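N-carbamoylsarcosine amidase related protein (Thermoplasma acidophilum, PDB 3EEF) is a zinc-binding member of the isochorismatase family that probably acts as an amide hydrolase on N-carbamoylsarcosine. Local coordinates at residues P3-V8 with K33-F38; Y47-H52 with S73-E78; D111-I116 with Y136-V141. One frame throughout, in Å; residues are numbered along the deposited sequence.

Contact 1: residues P3-V8 with K33-F38; sequences PALVVV and KVIETF
Leu5 lays its CB over the centre of one face of the Phe38 ring. Leu5 CB stands 3.7 Å from the centroid of the Phe38 ring, 13° off the normal, which makes a CH-pi contact. The CG of Leu5 is anti to the backbone N (chi1 176°). This sets CG beside the carbonyl carbon. The two methyls beyond it meet the preceding turn of the helix. Leu5 CD1 meets Val34 CG1 at 3.4 Å. Leu5 CD2 lies 3.6 Å from Ile35 CA and also touches Ile35 CG1, the two side chains crossing at about a right angle. This is strand-to-helix packing in the three-layer alpha/beta/alpha fold of the isochorismatase family. Strand 3-8 is an inner strand of the parallel sheet, and helix 22-40 lies against one face of it. The two short axes come within 9.5 Å and run roughly antiparallel, at 145°. Toward the start of the strand, Pro3 brings its CG to CE2 of Phe38 at 4.1 Å. Pro3 O sits at the edge of the same ring, near its plane. Further along, Val7 CG2 packs against Ile35 CG1 at 4.0 Å. Ile35 CD1 also touches Val7 CG2. On the helix, Val34 O accepts from both Phe38 N and Thr37 OG1. Leu43, Val45 and Val114 also pack on Phe38.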
loop_
_atom_site.group_PDB
_atom_site.type_symbol
_atom_site.label_atom_id
_atom_site.label_comp_id
_atom_site.label_asym_id
_atom_site.label_seq_id
_atom_site.Cartn_x
_atom_site.Cartn_y
_atom_site.Cartn_z
ATOM N N PRO A 3 9.655 19.612 8.231
ATOM C CA PRO A 3 9.142 19.441 6.907
ATOM C C PRO A 3 10.142 18.861 5.929
ATOM O O PRO A 3 11.365 19.015 6.111
ATOM C CB PRO A 3 8.817 20.865 6.505
ATOM C CG PRO A 3 9.957 21.654 7.117
ATOM C CD PRO A 3 10.321 20.919 8.386
ATOM N N ALA A 4 9.613 18.223 4.877
ATOM C CA ALA A 4 10.413 17.872 3.716
ATOM C C ALA A 4 9.811 18.505 2.496
ATOM O O ALA A 4 8.588 18.683 2.414
ATOM C CB ALA A 4 10.470 16.379 3.552
ATOM N N LEU A 5 10.661 18.825 1.531
ATOM C CA LEU A 5 10.172 19.416 0.290
ATOM C C LEU A 5 10.031 18.322 -0.770
ATOM O O LEU A 5 10.969 17.577 -1.018
ATOM C CB LEU A 5 11.106 20.522 -0.189
ATOM C CG LEU A 5 10.781 21.182 -1.512
ATOM C CD1 LEU A 5 9.527 22.121 -1.408
ATOM C CD2 LEU A 5 12.040 21.910 -2.000
ATOM N N VAL A 6 8.837 18.224 -1.350
ATOM C CA VAL A 6 8.545 17.264 -2.404
ATOM C C VAL A 6 8.343 18.056 -3.681
ATOM O O VAL A 6 7.449 18.899 -3.740
ATOM C CB VAL A 6 7.301 16.389 -2.081
ATOM C CG1 VAL A 6 7.025 15.405 -3.199
ATOM C CG2 VAL A 6 7.515 15.635 -0.788
ATOM N N VAL A 7 9.209 17.814 -4.669
ATOM C CA VAL A 7 9.229 18.578 -5.917
ATOM C C VAL A 7 8.633 17.732 -7.023
ATOM O O VAL A 7 9.298 16.800 -7.530
ATOM C CB VAL A 7 10.657 18.988 -6.340
ATOM C CG1 VAL A 7 10.565 19.903 -7.512
ATOM C CG2 VAL A 7 11.447 19.697 -5.191
ATOM N N VAL A 8 7.398 18.053 -7.412
ATOM C CA VAL A 8 6.625 17.171 -8.310
ATOM C C VAL A 8 6.777 17.472 -9.829
ATOM O O VAL A 8 6.403 18.540 -10.271
ATOM C CB VAL A 8 5.110 17.183 -7.940
ATOM C CG1 VAL A 8 4.344 16.131 -8.787
ATOM C CG2 VAL A 8 4.911 16.949 -6.389
ATOM N N LYS A 33 14.148 28.790 -5.602
ATOM C CA LYS A 33 14.229 29.538 -4.349
ATOM C C LYS A 33 13.829 28.664 -3.171
ATOM O O LYS A 33 14.503 28.646 -2.151
ATOM C CB LYS A 33 13.318 30.763 -4.440
ATOM C CG LYS A 33 13.276 31.653 -3.208
ATOM C CD LYS A 33 12.556 32.983 -3.552
ATOM C CE LYS A 33 13.140 34.191 -2.814
ATOM N NZ LYS A 33 12.536 35.501 -3.281
ATOM N N VAL A 34 12.732 27.921 -3.328
ATOM C CA VAL A 34 12.262 27.020 -2.266
ATOM C C VAL A 34 13.256 25.885 -2.076
ATOM O O VAL A 34 13.675 25.584 -0.952
ATOM C CB VAL A 34 10.876 26.460 -2.574
ATOM C CG1 VAL A 34 10.481 25.363 -1.554
ATOM C CG2 VAL A 34 9.851 27.601 -2.581
ATOM N N ILE A 35 13.680 25.287 -3.176
ATOM C CA ILE A 35 14.646 24.209 -3.083
ATOM C C ILE A 35 15.913 24.673 -2.339
ATOM O O ILE A 35 16.390 23.994 -1.420
ATOM C CB ILE A 35 15.005 23.655 -4.471
ATOM C CG1 ILE A 35 13.792 22.926 -5.078
ATOM C CG2 ILE A 35 16.148 22.689 -4.369
ATOM C CD1 ILE A 35 13.914 22.620 -6.590
ATOM N N GLU A 36 16.437 25.836 -2.737
ATOM C CA GLU A 36 17.687 26.379 -2.177
ATOM C C GLU A 36 17.638 26.572 -0.650
ATOM O O GLU A 36 18.566 26.175 0.049
ATOM C CB GLU A 36 18.083 27.686 -2.896
ATOM N N THR A 37 16.558 27.162 -0.143
ATOM C CA THR A 37 16.410 27.398 1.294
ATOM C C THR A 37 16.355 26.064 2.079
ATOM O O THR A 37 16.933 25.931 3.156
ATOM C CB THR A 37 15.138 28.199 1.614
ATOM O OG1 THR A 37 14.010 27.340 1.476
ATOM C CG2 THR A 37 14.956 29.390 0.675
ATOM N N PHE A 38 15.662 25.073 1.530
ATOM C CA PHE A 38 15.588 23.755 2.185
ATOM C C PHE A 38 16.965 23.115 2.309
ATOM O O PHE A 38 17.313 22.548 3.357
ATOM C CB PHE A 38 14.631 22.812 1.442
ATOM C CG PHE A 38 13.271 22.785 2.025
ATOM C CD1 PHE A 38 12.412 23.850 1.849
ATOM C CD2 PHE A 38 12.842 21.699 2.779
ATOM C CE1 PHE A 38 11.134 23.833 2.423
ATOM C CE2 PHE A 38 11.574 21.685 3.341
ATOM C CZ PHE A 38 10.725 22.753 3.164
#

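Contact 2: residues Y47-H52 with S73-E78; sequences YVNDSH and SEVIDE. With ZN (zinc ion), chain C.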
loop_
_atom_site.group_PDB
_atom_site.type_symbol
_atom_site.label_atom_id
_atom_site.label_comp_id
_atom_site.label_asym_id
_atom_site.label_seq_id
_atom_site.Cartn_x
_atom_site.Cartn_y
_atom_site.Cartn_z
ATOM N N TYR A 47 12.716 14.750 -5.196
ATOM C CA TYR A 47 12.138 14.913 -6.502
ATOM C C TYR A 47 11.376 13.650 -6.823
ATOM O O TYR A 47 11.908 12.556 -6.687
ATOM C CB TYR A 47 13.222 15.136 -7.565
ATOM C CG TYR A 47 14.026 16.429 -7.437
ATOM C CD1 TYR A 47 13.763 17.527 -8.256
ATOM C CD2 TYR A 47 15.059 16.542 -6.516
ATOM C CE1 TYR A 47 14.516 18.693 -8.151
ATOM C CE2 TYR A 47 15.805 17.715 -6.398
ATOM C CZ TYR A 47 15.534 18.782 -7.216
ATOM O OH TYR A 47 16.294 19.933 -7.099
ATOM N N VAL A 48 10.125 13.816 -7.258
ATOM C CA VAL A 48 9.300 12.713 -7.698
ATOM C C VAL A 48 8.894 12.990 -9.167
ATOM O O VAL A 48 8.136 13.898 -9.423
ATOM C CB VAL A 48 8.074 12.490 -6.755
ATOM C CG1 VAL A 48 8.504 11.986 -5.418
ATOM C CG2 VAL A 48 7.330 13.770 -6.516
ATOM N N ASN A 49 9.405 12.181 -10.103
ATOM C CA ASN A 49 9.275 12.398 -11.552
ATOM C C ASN A 49 8.656 11.239 -12.283
ATOM O O ASN A 49 9.090 10.088 -12.140
ATOM C CB ASN A 49 10.657 12.601 -12.143
ATOM C CG ASN A 49 11.439 13.613 -11.383
ATOM O OD1 ASN A 49 10.955 14.721 -11.159
ATOM N ND2 ASN A 49 12.633 13.247 -10.941
ATOM N N ASP A 50 7.635 11.527 -13.073
ATOM C CA ASP A 50 7.133 10.542 -14.019
ATOM C C ASP A 50 8.282 9.866 -14.759
ATOM O O ASP A 50 9.223 10.527 -15.202
ATOM C CB ASP A 50 6.157 11.179 -15.006
ATOM C CG ASP A 50 4.720 11.231 -14.467
ATOM O OD1 ASP A 50 4.458 10.689 -13.362
ATOM O OD2 ASP A 50 3.839 11.761 -15.181
ATOM N N SER A 51 8.239 8.542 -14.824
ATOM C CA SER A 51 9.251 7.762 -15.546
ATOM C C SER A 51 8.515 6.551 -16.121
ATOM O O SER A 51 8.720 5.420 -15.694
ATOM C CB SER A 51 10.388 7.360 -14.578
ATOM O OG SER A 51 11.377 6.529 -15.168
ATOM N N HIS A 52 7.633 6.831 -17.084
ATOM C CA HIS A 52 6.570 5.915 -17.496
ATOM C C HIS A 52 7.022 4.815 -18.433
ATOM O O HIS A 52 7.955 5.003 -19.205
ATOM C CB HIS A 52 5.437 6.671 -18.190
ATOM C CG HIS A 52 4.574 7.473 -17.260
ATOM N ND1 HIS A 52 3.765 6.894 -16.301
ATOM C CD2 HIS A 52 4.344 8.812 -17.187
ATOM C CE1 HIS A 52 3.101 7.844 -15.656
ATOM N NE2 HIS A 52 3.419 9.018 -16.187
ATOM N N SER A 73 11.729 12.913 -19.293
ATOM C CA SER A 73 11.517 12.526 -17.895
ATOM C C SER A 73 12.618 13.030 -16.958
ATOM O O SER A 73 12.572 12.789 -15.761
ATOM C CB SER A 73 11.341 10.995 -17.769
ATOM O OG SER A 73 12.495 10.256 -18.154
ATOM N N GLU A 74 13.578 13.768 -17.493
ATOM C CA GLU A 74 14.683 14.259 -16.695
ATOM C C GLU A 74 14.320 15.613 -16.071
ATOM O O GLU A 74 13.602 16.434 -16.666
ATOM C CB GLU A 74 15.976 14.347 -17.528
ATOM N N VAL A 75 14.822 15.830 -14.858
ATOM C CA VAL A 75 14.612 17.076 -14.114
ATOM C C VAL A 75 15.271 18.213 -14.882
ATOM O O VAL A 75 16.382 18.058 -15.384
ATOM C CB VAL A 75 15.233 17.001 -12.673
ATOM C CG1 VAL A 75 15.328 18.390 -12.019
ATOM C CG2 VAL A 75 14.458 16.009 -11.774
ATOM N N ILE A 76 14.605 19.359 -14.944
ATOM C CA ILE A 76 15.150 20.497 -15.682
ATOM C C ILE A 76 16.460 20.954 -15.036
ATOM O O ILE A 76 16.609 20.876 -13.810
ATOM C CB ILE A 76 14.138 21.666 -15.803
ATOM C CG1 ILE A 76 13.866 22.332 -14.441
ATOM C CG2 ILE A 76 12.863 21.178 -16.475
ATOM C CD1 ILE A 76 12.863 23.495 -14.527
ATOM N N ASP A 77 17.405 21.402 -15.868
ATOM C CA ASP A 77 18.768 21.774 -15.422
ATOM C C ASP A 77 18.760 22.929 -14.457
ATOM O O ASP A 77 19.570 22.977 -13.545
ATOM C CB ASP A 77 19.671 22.117 -16.617
ATOM C CG ASP A 77 20.017 20.897 -17.444
ATOM O OD1 ASP A 77 20.144 19.796 -16.852
ATOM O OD2 ASP A 77 20.157 21.030 -18.673
ATOM N N GLU A 78 17.818 23.842 -14.644
ATOM C CA GLU A 78 17.664 24.997 -13.756
ATOM C C GLU A 78 17.682 24.616 -12.268
ATOM O O GLU A 78 18.246 25.341 -11.454
ATOM C CB GLU A 78 16.368 25.754 -14.079
ATOM C CG GLU A 78 16.390 26.520 -15.421
ATOM C CD GLU A 78 16.038 25.661 -16.613
ATOM O OE1 GLU A 78 16.310 24.446 -16.593
ATOM O OE2 GLU A 78 15.485 26.204 -17.581
HETATM ZN ZN ZN C . 2.246 10.892 -16.081
HETATM O O HOH W 1 12.010 10.547 -14.531
#
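Both methyls of Val75 pack against the Tyr47 ring, and CG2 also lies against the amide of Asn49. Val75 CG2 lies 3.4 Å from Asn49 ND2. Val75 CG2 is also 3.9 Å from Tyr47 CD1. Val75 CG1 lies near Tyr47 CE1. CG1 is anti to the backbone N (chi1 166°) and CG2 anti to the carbonyl carbon, a rotation that brings both methyls to the ring. The valine crosses both partners at about a right angle. The polar part is indirect. One water donates to Asp50 O at 2.9 Å and to Ser73 O at 2.6 Å, and so ties the two backbones together. Ser73 CB also packs on Asp50 O at 3.4 Å. Outside the two segments, Ser73 OG bonds to Met67 O and Asp70 O, and Asp50 O to Ser66 OG. Strand 45-50 belongs to the parallel sheet of the isochorismatase fold, and the zinc site lies at its C-terminal end, where such folds commonly place their active sites. Of the two segments, only 47-52 binds the metal. Asp50 OD2 binds zinc at 2.0 Å and His52 NE2 at 2.2 Å. Glu58 and His65 complete the protein ligands. The other carboxylate oxygen, Asp50 OD1, forms a salt bridge with Lys90 NZ. That second-shell lysine is likely to fix the rotation of the carboxylate.

Contact 3: residues D111-I116 with Y136-V141; sequences DTVVLI and YRIIVV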
loop_
_atom_site.group_PDB
_atom_site.type_symbol
_atom_site.label_atom_id
_atom_site.label_comp_id
_atom_site.label_asym_id
_atom_site.label_seq_id
_atom_site.Cartn_x
_atom_site.Cartn_y
_atom_site.Cartn_z
ATOM N N ASP A 111 6.930 15.337 9.455
ATOM C CA ASP A 111 5.508 15.458 9.788
ATOM C C ASP A 111 4.733 16.442 8.889
ATOM O O ASP A 111 3.515 16.557 8.993
ATOM C CB ASP A 111 5.349 15.844 11.265
ATOM C CG ASP A 111 5.923 17.221 11.565
ATOM O OD1 ASP A 111 6.325 17.916 10.609
ATOM O OD2 ASP A 111 5.982 17.597 12.751
ATOM N N THR A 112 5.433 17.128 7.987
ATOM C CA THR A 112 4.831 18.099 7.104
ATOM C C THR A 112 5.488 17.980 5.748
ATOM O O THR A 112 6.730 17.913 5.665
ATOM C CB THR A 112 5.050 19.516 7.624
ATOM O OG1 THR A 112 4.548 19.600 8.956
ATOM C CG2 THR A 112 4.319 20.580 6.739
ATOM N N VAL A 113 4.679 17.947 4.692
ATOM C CA VAL A 113 5.228 17.977 3.342
ATOM C C VAL A 113 5.005 19.327 2.745
ATOM O O VAL A 113 3.929 19.917 2.881
ATOM C CB VAL A 113 4.614 16.879 2.402
ATOM C CG1 VAL A 113 5.093 15.479 2.861
ATOM C CG2 VAL A 113 3.111 16.974 2.352
ATOM N N VAL A 114 6.040 19.853 2.123
ATOM C CA VAL A 114 5.888 21.095 1.350
ATOM C C VAL A 114 5.918 20.725 -0.096
ATOM O O VAL A 114 6.863 20.083 -0.548
ATOM C CB VAL A 114 7.009 22.093 1.637
ATOM C CG1 VAL A 114 6.766 23.372 0.846
ATOM C CG2 VAL A 114 7.068 22.366 3.131
ATOM N N LEU A 115 4.875 21.106 -0.815
ATOM C CA LEU A 115 4.655 20.639 -2.198
ATOM C C LEU A 115 4.859 21.754 -3.223
ATOM O O LEU A 115 4.271 22.813 -3.117
ATOM C CB LEU A 115 3.222 20.112 -2.348
ATOM C CG LEU A 115 2.810 18.943 -1.485
ATOM C CD1 LEU A 115 1.333 18.596 -1.730
ATOM C CD2 LEU A 115 3.713 17.747 -1.780
ATOM N N ILE A 116 5.701 21.508 -4.207
ATOM C CA ILE A 116 5.810 22.382 -5.348
ATOM C C ILE A 116 5.872 21.540 -6.626
ATOM O O ILE A 116 6.137 20.321 -6.567
ATOM C CB ILE A 116 7.067 23.278 -5.223
ATOM C CG1 ILE A 116 8.356 22.481 -5.383
ATOM C CG2 ILE A 116 7.071 24.012 -3.872
ATOM C CD1 ILE A 116 9.612 23.368 -5.321
ATOM N N TYR A 136 0.420 13.309 7.263
ATOM C CA TYR A 136 1.258 14.488 7.111
ATOM C C TYR A 136 0.415 15.756 7.121
ATOM O O TYR A 136 -0.744 15.743 6.690
ATOM C CB TYR A 136 2.032 14.427 5.791
ATOM C CG TYR A 136 2.987 13.273 5.760
ATOM C CD1 TYR A 136 4.195 13.344 6.447
ATOM C CD2 TYR A 136 2.662 12.093 5.119
ATOM C CE1 TYR A 136 5.070 12.282 6.465
ATOM C CE2 TYR A 136 3.531 11.001 5.149
ATOM C CZ TYR A 136 4.733 11.109 5.816
ATOM O OH TYR A 136 5.606 10.055 5.849
ATOM N N ARG A 137 0.990 16.851 7.608
ATOM C CA ARG A 137 0.435 18.188 7.319
ATOM C C ARG A 137 0.959 18.625 5.967
ATOM O O ARG A 137 2.008 18.145 5.506
ATOM C CB ARG A 137 0.822 19.228 8.369
ATOM C CG ARG A 137 0.291 18.939 9.774
ATOM C CD ARG A 137 -1.244 19.079 9.888
ATOM N NE ARG A 137 -1.763 20.357 9.367
ATOM C CZ ARG A 137 -1.555 21.576 9.905
ATOM N NH1 ARG A 137 -0.816 21.731 11.006
ATOM N NH2 ARG A 137 -2.099 22.664 9.334
ATOM N N ILE A 138 0.213 19.533 5.327
ATOM C CA ILE A 138 0.481 19.903 3.957
ATOM C C ILE A 138 0.623 21.407 3.766
ATOM O O ILE A 138 -0.226 22.173 4.216
ATOM C CB ILE A 138 -0.636 19.409 3.011
ATOM C CG1 ILE A 138 -0.788 17.864 3.101
ATOM C CG2 ILE A 138 -0.332 19.873 1.556
ATOM C CD1 ILE A 138 -2.150 17.253 2.601
ATOM N N ILE A 139 1.675 21.807 3.052
ATOM C CA ILE A 139 1.903 23.172 2.661
ATOM C C ILE A 139 2.138 23.151 1.172
ATOM O O ILE A 139 2.834 22.267 0.672
ATOM C CB ILE A 139 3.187 23.751 3.364
ATOM C CG1 ILE A 139 2.985 23.775 4.890
ATOM C CG2 ILE A 139 3.566 25.145 2.814
ATOM C CD1 ILE A 139 4.237 24.220 5.675
ATOM N N VAL A 140 1.553 24.116 0.472
ATOM C CA VAL A 140 1.755 24.302 -0.952
ATOM C C VAL A 140 2.289 25.713 -1.247
ATOM O O VAL A 140 1.781 26.685 -0.729
ATOM C CB VAL A 140 0.429 24.102 -1.696
ATOM C CG1 VAL A 140 0.658 24.116 -3.214
ATOM C CG2 VAL A 140 -0.207 22.807 -1.265
ATOM N N VAL A 141 3.337 25.811 -2.057
ATOM C CA VAL A 141 3.917 27.093 -2.439
ATOM C C VAL A 141 3.294 27.590 -3.737
ATOM O O VAL A 141 3.773 27.248 -4.800
ATOM C CB VAL A 141 5.438 26.960 -2.579
ATOM C CG1 VAL A 141 6.104 28.318 -2.872
ATOM C CG2 VAL A 141 5.990 26.337 -1.307
#
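Asp111 O accepts from Arg137 N at 2.9 Å, a nearly straight bond (171°) that opens a parallel pairing of two strands. Thr112 pairs with Arg137, and the register continues to Leu115 with Val140. Arg137 O takes Val113 N at 2.8 Å, and Val113 O takes Ile139 N. Ile139 O then accepts from Leu115 N at 2.8 Å. The last bond, Val141 N to Leu115 O, is weak at 3.3 Å. Three carbonyls have a further CA-H...O partner: Tyr136 CA to Asp111 O, Thr112 CA to Arg137 O and Val114 CA to Ile139 O. Thr112 OG1 donates to Asp111 OD1 at 3.0 Å, from above the carboxylate plane. Asp111 OD1 also bonds to Lys2 N. Thr112 CG2 is anti to the backbone N and reaches Ile139 CD1 at 3.8 Å. An alanine at Thr112 would lack OG1 and CG2, and would probably leave Asp111 OD1 one donor short and a gap beside Ile139 CD1. Val114, on the face of Thr112, meets Val141: Val114 CG1 lies 3.7 Å from Val141 CG2. On the other face Leu115 CD1 meets Ile138 CG2. Tyr136 OH bonds to Asp102 OD1. The strands are the two arms of a beta-alpha-beta unit. Its helix 123-133 packs on Val113, Leu115 and Ile138, helix 101-107 touches Val113 and Tyr136, and strand 3-8 pairs with the far edge of 112-116.

How the contacts relate
From the N terminus, strand 3-8 runs first, and contact 1 closes when the chain returns along helix 22-40. Strand 45-50 follows at once. Contact 2 closes the next long loop, which carries the zinc ligands Glu58 and His65. Contact 3 comes last, across the connection through helix 123-133. The three lie in series; none nests in or crosses another. The sheet joins them. Strand 3-8 sits between strands 45-50 and 112-116, with probable backbone bonds to both, so contact 1 touches contacts 2 and 3. Those two do not touch: their centres are about 19 Å apart, on opposite sides of the chain's centre.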